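Local coordinates for protein vestitone reductase (Medicago sativa, PDB 2P4H) that catalyses the stereospecific NADPH-dependent reduction of (3R)-vestitone, the penultimate step in making the phytoalexin medicarpin, at residues Gly103-Leu108 against Glu168-Glu173; Val117-Tyr122 against Asp181-Ile186. All coordinates share one frame; numbering follows the deposited sequence.

Interaction 1. Residues Gly103-Leu108 against Glu168-Glu173; sequences GALGIL and EKAVLE
Ala104 meets Val171 where helix 95-111 lies beside helix 158-177. The CB of Ala104 points toward the partner helix and touches Val171 CG2 at 3.9 Å. Val171 CG2 also rests near Ala104 O, so one branch of Val171 packs on both side chain and backbone. The small alanine side chain is consistent with the close approach here.

Leu105 comes next and reaches across with one branch. CG stands anti to the carbonyl carbon (chi1 -60°), and from there the CD2 branch extends to helix 158-177. Leu105 CD2 lies 3.6 Å from Ala170 O and 3.9 Å from Val171 CA, over the backbone between the two residues. Leu105 CD2 also reaches Ala170 CB at 4.2 Å.

Leu108, one turn after Ala104, takes the other branch of Val171. Leu108 CD2 sits 4.0 Å from Val171 CG1, and 3.7 Å from Val171 O. The two side chains cross obliquely. Val171 thus has CG2 against Ala104 and CG1 against Leu108.

The helix axes approach to 9.1 Å and run nearly parallel, 27° apart. Both helices pack on the central parallel sheet of the Rossmann-type domain: Ala104 and Val171 both touch Tyr122, while Leu108 and Val171 both touch Val182. Phe174, further along helix 158-177, also touches Leu105 and Leu108. No hydrogen bond or salt bridge joins the two segments. The contact is made of methyl groups and backbone, so it depends on the fit of shapes rather than on charge or bond direction.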
ATOM      1  N   GLY A 103       1.686  -1.756  17.022  1.00 19.40           N
ATOM      2  CA  GLY A 103       0.649  -1.468  16.044  1.00 19.79           C
ATOM      3  C   GLY A 103       0.625  -2.470  14.904  1.00 17.85           C
ATOM      4  O   GLY A 103      -0.433  -2.796  14.362  1.00 18.00           O
ATOM      5  N   ALA A 104       1.801  -2.955  14.532  1.00 17.25           N
ATOM      6  CA  ALA A 104       1.898  -3.932  13.460  1.00 16.70           C
ATOM      7  C   ALA A 104       1.417  -5.294  13.949  1.00 15.45           C
ATOM      8  O   ALA A 104       0.754  -6.025  13.212  1.00 14.77           O
ATOM      9  CB  ALA A 104       3.339  -4.040  12.982  1.00 17.77           C
ATOM     10  N   LEU A 105       1.734  -5.616  15.202  1.00 15.05           N
ATOM     11  CA  LEU A 105       1.385  -6.912  15.776  1.00 14.51           C
ATOM     12  C   LEU A 105       0.048  -7.067  16.487  1.00 13.94           C
ATOM     13  O   LEU A 105      -0.408  -8.192  16.670  1.00 15.25           O
ATOM     14  CB  LEU A 105       2.484  -7.362  16.743  1.00 15.56           C
ATOM     15  CG  LEU A 105       3.894  -7.536  16.178  1.00 15.40           C
ATOM     16  CD1 LEU A 105       4.821  -8.006  17.288  1.00 18.14           C
ATOM     17  CD2 LEU A 105       3.883  -8.536  15.036  1.00 17.47           C
ATOM     18  N   GLY A 106      -0.574  -5.962  16.886  1.00 14.93           N
ATOM     19  CA  GLY A 106      -1.838  -6.039  17.604  1.00 16.28           C
ATOM     20  C   GLY A 106      -2.863  -7.017  17.058  1.00 15.21           C
ATOM     21  O   GLY A 106      -3.241  -7.994  17.718  1.00 15.23           O
ATOM     22  N   ILE A 107      -3.323  -6.764  15.842  1.00 14.13           N
ATOM     23  CA  ILE A 107      -4.321  -7.630  15.243  1.00 14.24           C
ATOM     24  C   ILE A 107      -3.748  -9.001  14.863  1.00 14.19           C
ATOM     25  O   ILE A 107      -4.480  -9.988  14.788  1.00 14.32           O
ATOM     26  CB  ILE A 107      -4.988  -6.931  14.030  1.00 13.31           C
ATOM     27  CG1 ILE A 107      -6.151  -7.781  13.515  1.00 13.16           C
ATOM     28  CG2 ILE A 107      -3.950  -6.635  12.949  1.00 14.12           C
ATOM     29  CD1 ILE A 107      -7.020  -7.071  12.498  1.00 16.30           C
ATOM     30  N   LEU A 108      -2.437  -9.078  14.641  1.00 13.71           N
ATOM     31  CA  LEU A 108      -1.820 -10.361  14.316  1.00 14.09           C
ATOM     32  C   LEU A 108      -1.840 -11.255  15.567  1.00 13.85           C
ATOM     33  O   LEU A 108      -2.091 -12.459  15.481  1.00 14.03           O
ATOM     34  CB  LEU A 108      -0.381 -10.157  13.826  1.00 13.93           C
ATOM     35  CG  LEU A 108       0.410 -11.408  13.429  1.00 13.38           C
ATOM     36  CD1 LEU A 108      -0.301 -12.167  12.315  1.00 15.74           C
ATOM     37  CD2 LEU A 108       1.803 -10.989  12.980  1.00 14.15           C
ATOM     38  N   GLU A 168       7.479  -4.588   9.438  1.00 11.68           N
ATOM     39  CA  GLU A 168       7.400  -5.766   8.584  1.00 11.36           C
ATOM     40  C   GLU A 168       8.214  -6.922   9.148  1.00 12.54           C
ATOM     41  O   GLU A 168       7.775  -8.074   9.114  1.00 12.05           O
ATOM     42  CB  GLU A 168       7.870  -5.467   7.157  1.00 10.86           C
ATOM     43  CG  GLU A 168       7.384  -6.541   6.179  1.00 10.90           C
ATOM     44  CD  GLU A 168       8.024  -6.479   4.807  1.00 11.14           C
ATOM     45  OE1 GLU A 168       8.562  -5.418   4.428  1.00 11.89           O
ATOM     46  OE2 GLU A 168       7.967  -7.505   4.099  1.00 13.02           O
ATOM     47  N   LYS A 169       9.398  -6.620   9.670  1.00 12.47           N
ATOM     48  CA  LYS A 169      10.230  -7.666  10.247  1.00 13.88           C
ATOM     49  C   LYS A 169       9.515  -8.316  11.425  1.00 13.23           C
ATOM     50  O   LYS A 169       9.540  -9.536  11.573  1.00 13.40           O
ATOM     51  CB  LYS A 169      11.577  -7.101  10.707  1.00 15.44           C
ATOM     52  CG  LYS A 169      12.509  -6.743   9.567  1.00 18.68           C
ATOM     53  CD  LYS A 169      13.903  -6.413  10.076  1.00 21.09           C
ATOM     54  CE  LYS A 169      14.881  -6.214   8.926  1.00 22.39           C
ATOM     55  NZ  LYS A 169      16.269  -5.995   9.427  1.00 27.07           N
ATOM     56  N   ALA A 170       8.869  -7.503  12.253  1.00 12.54           N
ATOM     57  CA  ALA A 170       8.160  -8.025  13.417  1.00 13.41           C
ATOM     58  C   ALA A 170       7.013  -8.939  12.996  1.00 13.74           C
ATOM     59  O   ALA A 170       6.796  -9.997  13.592  1.00 13.32           O
ATOM     60  CB  ALA A 170       7.638  -6.875  14.268  1.00 14.64           C
ATOM     61  N   VAL A 171       6.284  -8.532  11.965  1.00 12.13           N
ATOM     62  CA  VAL A 171       5.163  -9.320  11.465  1.00 13.15           C
ATOM     63  C   VAL A 171       5.625 -10.679  10.933  1.00 12.72           C
ATOM     64  O   VAL A 171       5.047 -11.716  11.260  1.00 13.40           O
ATOM     65  CB  VAL A 171       4.413  -8.548  10.347  1.00 12.39           C
ATOM     66  CG1 VAL A 171       3.452  -9.472   9.613  1.00 14.83           C
ATOM     67  CG2 VAL A 171       3.647  -7.383  10.959  1.00 14.40           C
ATOM     68  N   LEU A 172       6.672 -10.679  10.117  1.00 13.19           N
ATOM     69  CA  LEU A 172       7.180 -11.926   9.558  1.00 12.54           C
ATOM     70  C   LEU A 172       7.674 -12.865  10.658  1.00 13.96           C
ATOM     71  O   LEU A 172       7.386 -14.063  10.641  1.00 14.86           O
ATOM     72  CB  LEU A 172       8.308 -11.628   8.567  1.00 12.71           C
ATOM     73  CG  LEU A 172       7.871 -10.927   7.277  1.00 13.10           C
ATOM     74  CD1 LEU A 172       9.081 -10.336   6.580  1.00 13.08           C
ATOM     75  CD2 LEU A 172       7.151 -11.922   6.371  1.00 12.94           C
ATOM     76  N   GLU A 173       8.410 -12.319  11.620  1.00 13.91           N
ATOM     77  CA  GLU A 173       8.937 -13.131  12.709  1.00 15.55           C
ATOM     78  C   GLU A 173       7.831 -13.710  13.581  1.00 14.93           C
ATOM     79  O   GLU A 173       7.841 -14.903  13.889  1.00 15.69           O
ATOM     80  CB  GLU A 173       9.884 -12.307  13.573  1.00 17.42           C
ATOM     81  CG  GLU A 173      10.546 -13.103  14.687  1.00 24.43           C
ATOM     82  CD  GLU A 173      11.325 -14.297  14.163  1.00 28.60           C
ATOM     83  OE1 GLU A 173      12.212 -14.102  13.306  1.00 32.04           O
ATOM     84  OE2 GLU A 173      11.054 -15.431  14.611  1.00 33.54           O
TER

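Interaction 2. Residues Val117-Tyr122 against Asp181-Ile186; sequences VKRFIY and DVVTLI
Phe120 and Val182, Ile121 and Val183, and Tyr122 and Thr184 are paired in parallel register, on strands whose axes come within 4.7 Å. Four backbone hydrogen bonds join them. Phe120 N donates to Asp181 O (3.0 Å) and Val183 N to Phe120 O. Tyr122 N donates to Val183 O (2.8 Å) and Leu185 N to Tyr122 O.

These are neighbouring inner strands of the seven-stranded parallel sheet of the Rossmann-type fold. On the Phe120 and Tyr122 face, Tyr122 CB meets Thr184 CG2 at 4.0 Å, and helices 95-111 and 158-177 cover that side. The Thr184 hydroxyl bonds to Glu168. On the other face Ile121 CG2 touches Leu185 CD1 at 3.9 Å, and both residues touch His234 of helix 227-239.

Arg119 forms a salt bridge with Asp181, just before strand 182-187. Arg119 NH1 lies 2.7 Å from Asp181 OD1, on its syn side but 34° out of the carboxylate plane. The two planes stand 77° apart. The arginine chain bends at chi2 and chi3 as it passes Asp181, and Val183 CG2 lies over one guanidinium face, offset toward its rim. Arg119 NE and NH2 also bond to the carbonyls of Leu237 and Val242. An alanine here would probably leave the Asp181 carboxylate without its charged mate and those two carbonyls without these donors. A water donates to Lys118 O at 2.6 Å and, weakly, to Asp181 OD2.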
ATOM      1  N   VAL A 117      -9.303 -17.853  10.053  1.00 16.85           N
ATOM      2  CA  VAL A 117      -8.409 -17.071   9.200  1.00 16.83           C
ATOM      3  C   VAL A 117      -7.410 -17.951   8.447  1.00 16.62           C
ATOM      4  O   VAL A 117      -6.626 -18.678   9.061  1.00 19.20           O
ATOM      5  CB  VAL A 117      -7.634 -16.011  10.015  1.00 15.29           C
ATOM      6  CG1 VAL A 117      -6.616 -15.311   9.124  1.00 16.10           C
ATOM      7  CG2 VAL A 117      -8.603 -14.990  10.598  1.00 16.76           C
ATOM      8  N   LYS A 118      -7.442 -17.883   7.118  1.00 17.27           N
ATOM      9  CA  LYS A 118      -6.533 -18.680   6.301  1.00 17.74           C
ATOM     10  C   LYS A 118      -5.320 -17.886   5.824  1.00 17.22           C
ATOM     11  O   LYS A 118      -4.300 -18.466   5.457  1.00 18.72           O
ATOM     12  CB  LYS A 118      -7.274 -19.298   5.108  1.00 20.94           C
ATOM     13  CG  LYS A 118      -7.959 -18.325   4.168  1.00 24.88           C
ATOM     14  CD  LYS A 118      -8.689 -19.094   3.070  1.00 27.98           C
ATOM     15  CE  LYS A 118      -9.359 -18.168   2.071  1.00 29.99           C
ATOM     16  NZ  LYS A 118     -10.051 -18.943   1.004  1.00 32.07           N
ATOM     17  N   ARG A 119      -5.429 -16.563   5.822  1.00 15.29           N
ATOM     18  CA  ARG A 119      -4.302 -15.729   5.426  1.00 13.59           C
ATOM     19  C   ARG A 119      -4.364 -14.353   6.075  1.00 12.85           C
ATOM     20  O   ARG A 119      -5.429 -13.734   6.153  1.00 12.60           O
ATOM     21  CB  ARG A 119      -4.239 -15.550   3.904  1.00 14.63           C
ATOM     22  CG  ARG A 119      -2.918 -14.938   3.431  1.00 15.42           C
ATOM     23  CD  ARG A 119      -1.833 -15.989   3.220  1.00 15.44           C
ATOM     24  NE  ARG A 119      -1.875 -16.504   1.853  1.00 15.63           N
ATOM     25  CZ  ARG A 119      -0.959 -17.299   1.307  1.00 15.21           C
ATOM     26  NH1 ARG A 119       0.094 -17.701   2.005  1.00 17.30           N
ATOM     27  NH2 ARG A 119      -1.084 -17.665   0.040  1.00 16.15           N
ATOM     28  N   PHE A 120      -3.210 -13.896   6.549  1.00 12.33           N
ATOM     29  CA  PHE A 120      -3.054 -12.580   7.162  1.00 10.86           C
ATOM     30  C   PHE A 120      -2.142 -11.833   6.196  1.00 11.58           C
ATOM     31  O   PHE A 120      -1.007 -12.252   5.964  1.00 12.07           O
ATOM     32  CB  PHE A 120      -2.386 -12.706   8.539  1.00 11.83           C
ATOM     33  CG  PHE A 120      -2.204 -11.395   9.256  1.00 10.78           C
ATOM     34  CD1 PHE A 120      -1.183 -10.522   8.896  1.00 12.49           C
ATOM     35  CD2 PHE A 120      -3.060 -11.033  10.297  1.00 12.52           C
ATOM     36  CE1 PHE A 120      -1.013  -9.309   9.561  1.00 12.95           C
ATOM     37  CE2 PHE A 120      -2.899  -9.824  10.967  1.00 12.83           C
ATOM     38  CZ  PHE A 120      -1.875  -8.959  10.600  1.00 13.18           C
ATOM     39  N   ILE A 121      -2.644 -10.749   5.617  1.00 11.00           N
ATOM     40  CA  ILE A 121      -1.854  -9.986   4.660  1.00 10.95           C
ATOM     41  C   ILE A 121      -1.517  -8.613   5.216  1.00 10.78           C
ATOM     42  O   ILE A 121      -2.401  -7.807   5.528  1.00 11.22           O
ATOM     43  CB  ILE A 121      -2.596  -9.842   3.317  1.00 11.44           C
ATOM     44  CG1 ILE A 121      -2.969 -11.233   2.796  1.00 12.89           C
ATOM     45  CG2 ILE A 121      -1.710  -9.134   2.302  1.00 12.95           C
ATOM     46  CD1 ILE A 121      -3.627 -11.238   1.424  1.00 13.75           C
ATOM     47  N   TYR A 122      -0.219  -8.364   5.341  1.00 10.70           N
ATOM     48  CA  TYR A 122       0.287  -7.110   5.877  1.00 10.66           C
ATOM     49  C   TYR A 122       0.800  -6.200   4.776  1.00 10.65           C
ATOM     50  O   TYR A 122       1.578  -6.621   3.920  1.00 10.69           O
ATOM     51  CB  TYR A 122       1.424  -7.385   6.862  1.00 12.68           C
ATOM     52  CG  TYR A 122       1.945  -6.137   7.529  1.00 13.68           C
ATOM     53  CD1 TYR A 122       1.172  -5.468   8.477  1.00 15.42           C
ATOM     54  CD2 TYR A 122       3.188  -5.600   7.190  1.00 15.83           C
ATOM     55  CE1 TYR A 122       1.615  -4.295   9.072  1.00 17.62           C
ATOM     56  CE2 TYR A 122       3.642  -4.416   7.785  1.00 16.48           C
ATOM     57  CZ  TYR A 122       2.843  -3.775   8.724  1.00 18.25           C
ATOM     58  OH  TYR A 122       3.260  -2.602   9.314  1.00 22.39           O
ATOM     59  N   ASP A 181      -0.258 -17.990   8.751  1.00 18.04           N
ATOM     60  CA  ASP A 181       0.094 -17.871   7.337  1.00 16.55           C
ATOM     61  C   ASP A 181       0.112 -16.398   6.948  1.00 15.38           C
ATOM     62  O   ASP A 181      -0.907 -15.835   6.533  1.00 15.48           O
ATOM     63  CB  ASP A 181      -0.910 -18.619   6.459  1.00 18.50           C
ATOM     64  CG  ASP A 181      -0.382 -18.864   5.058  1.00 18.48           C
ATOM     65  OD1 ASP A 181       0.500 -18.101   4.610  1.00 19.82           O
ATOM     66  OD2 ASP A 181      -0.853 -19.816   4.400  1.00 23.30           O
ATOM     67  N   VAL A 182       1.286 -15.790   7.077  1.00 14.40           N
ATOM     68  CA  VAL A 182       1.472 -14.380   6.784  1.00 13.19           C
ATOM     69  C   VAL A 182       2.100 -14.089   5.434  1.00 13.27           C
ATOM     70  O   VAL A 182       3.045 -14.751   5.011  1.00 13.22           O
ATOM     71  CB  VAL A 182       2.368 -13.711   7.859  1.00 12.39           C
ATOM     72  CG1 VAL A 182       2.715 -12.279   7.450  1.00 15.57           C
ATOM     73  CG2 VAL A 182       1.664 -13.725   9.203  1.00 14.08           C
ATOM     74  N   VAL A 183       1.541 -13.093   4.761  1.00 11.99           N
ATOM     75  CA  VAL A 183       2.074 -12.614   3.498  1.00 11.91           C
ATOM     76  C   VAL A 183       2.240 -11.116   3.697  1.00 11.68           C
ATOM     77  O   VAL A 183       1.392 -10.469   4.318  1.00 11.93           O
ATOM     78  CB  VAL A 183       1.106 -12.838   2.307  1.00 13.90           C
ATOM     79  CG1 VAL A 183       1.464 -11.900   1.156  1.00 16.97           C
ATOM     80  CG2 VAL A 183       1.190 -14.276   1.840  1.00 16.30           C
ATOM     81  N   THR A 184       3.350 -10.571   3.213  1.00 11.37           N
ATOM     82  CA  THR A 184       3.562  -9.136   3.293  1.00 11.29           C
ATOM     83  C   THR A 184       3.707  -8.656   1.859  1.00 11.97           C
ATOM     84  O   THR A 184       4.320  -9.329   1.025  1.00 12.92           O
ATOM     85  CB  THR A 184       4.825  -8.753   4.108  1.00 12.53           C
ATOM     86  OG1 THR A 184       5.996  -9.278   3.473  1.00 13.75           O
ATOM     87  CG2 THR A 184       4.722  -9.287   5.525  1.00 13.09           C
ATOM     88  N   LEU A 185       3.109  -7.511   1.561  1.00 11.32           N
ATOM     89  CA  LEU A 185       3.184  -6.946   0.222  1.00 11.65           C
ATOM     90  C   LEU A 185       4.014  -5.676   0.269  1.00 11.53           C
ATOM     91  O   LEU A 185       3.663  -4.717   0.961  1.00 12.24           O
ATOM     92  CB  LEU A 185       1.782  -6.639  -0.313  1.00 12.92           C
ATOM     93  CG  LEU A 185       0.950  -7.838  -0.782  1.00 13.78           C
ATOM     94  CD1 LEU A 185      -0.500  -7.424  -0.966  1.00 15.08           C
ATOM     95  CD2 LEU A 185       1.520  -8.382  -2.086  1.00 15.24           C
ATOM     96  N   ILE A 186       5.127  -5.683  -0.451  1.00 10.47           N
ATOM     97  CA  ILE A 186       6.011  -4.526  -0.493  1.00 11.35           C
ATOM     98  C   ILE A 186       5.462  -3.621  -1.592  1.00 10.90           C
ATOM     99  O   ILE A 186       5.611  -3.901  -2.784  1.00 11.14           O
ATOM    100  CB  ILE A 186       7.450  -4.973  -0.796  1.00 11.36           C
ATOM    101  CG1 ILE A 186       7.891  -6.022   0.239  1.00 13.63           C
ATOM    102  CG2 ILE A 186       8.387  -3.770  -0.766  1.00 12.66           C
ATOM    103  CD1 ILE A 186       9.185  -6.751  -0.113  1.00 14.39           C
TER
HETATM  104  O   HOH W   1      -3.650 -21.000   5.718  1.00 38.81           O

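In the fold
Interactions 1 and 2 are two layers of one Rossmann-type domain. Helix 95-111 leads on to strand 119-125, and helix 158-177 to strand 182-187, so the same two helix-strand units meet twice. Their centres lie 10 Å apart. Both contacts are mainly buried, but interaction 2 runs out to the surface at its Lys118 and Asp181 end. The helix pair has no polar bond across it and rests on the packing of methyls against side chains and backbone. The strand pair relies on backbone hydrogen bonds, with a salt bridge beside them. The layers touch directly: Leu108 CA packs on Phe120 CE2 at 3.6 Å. The Glu168-Thr184 bond is a polar link between the layers.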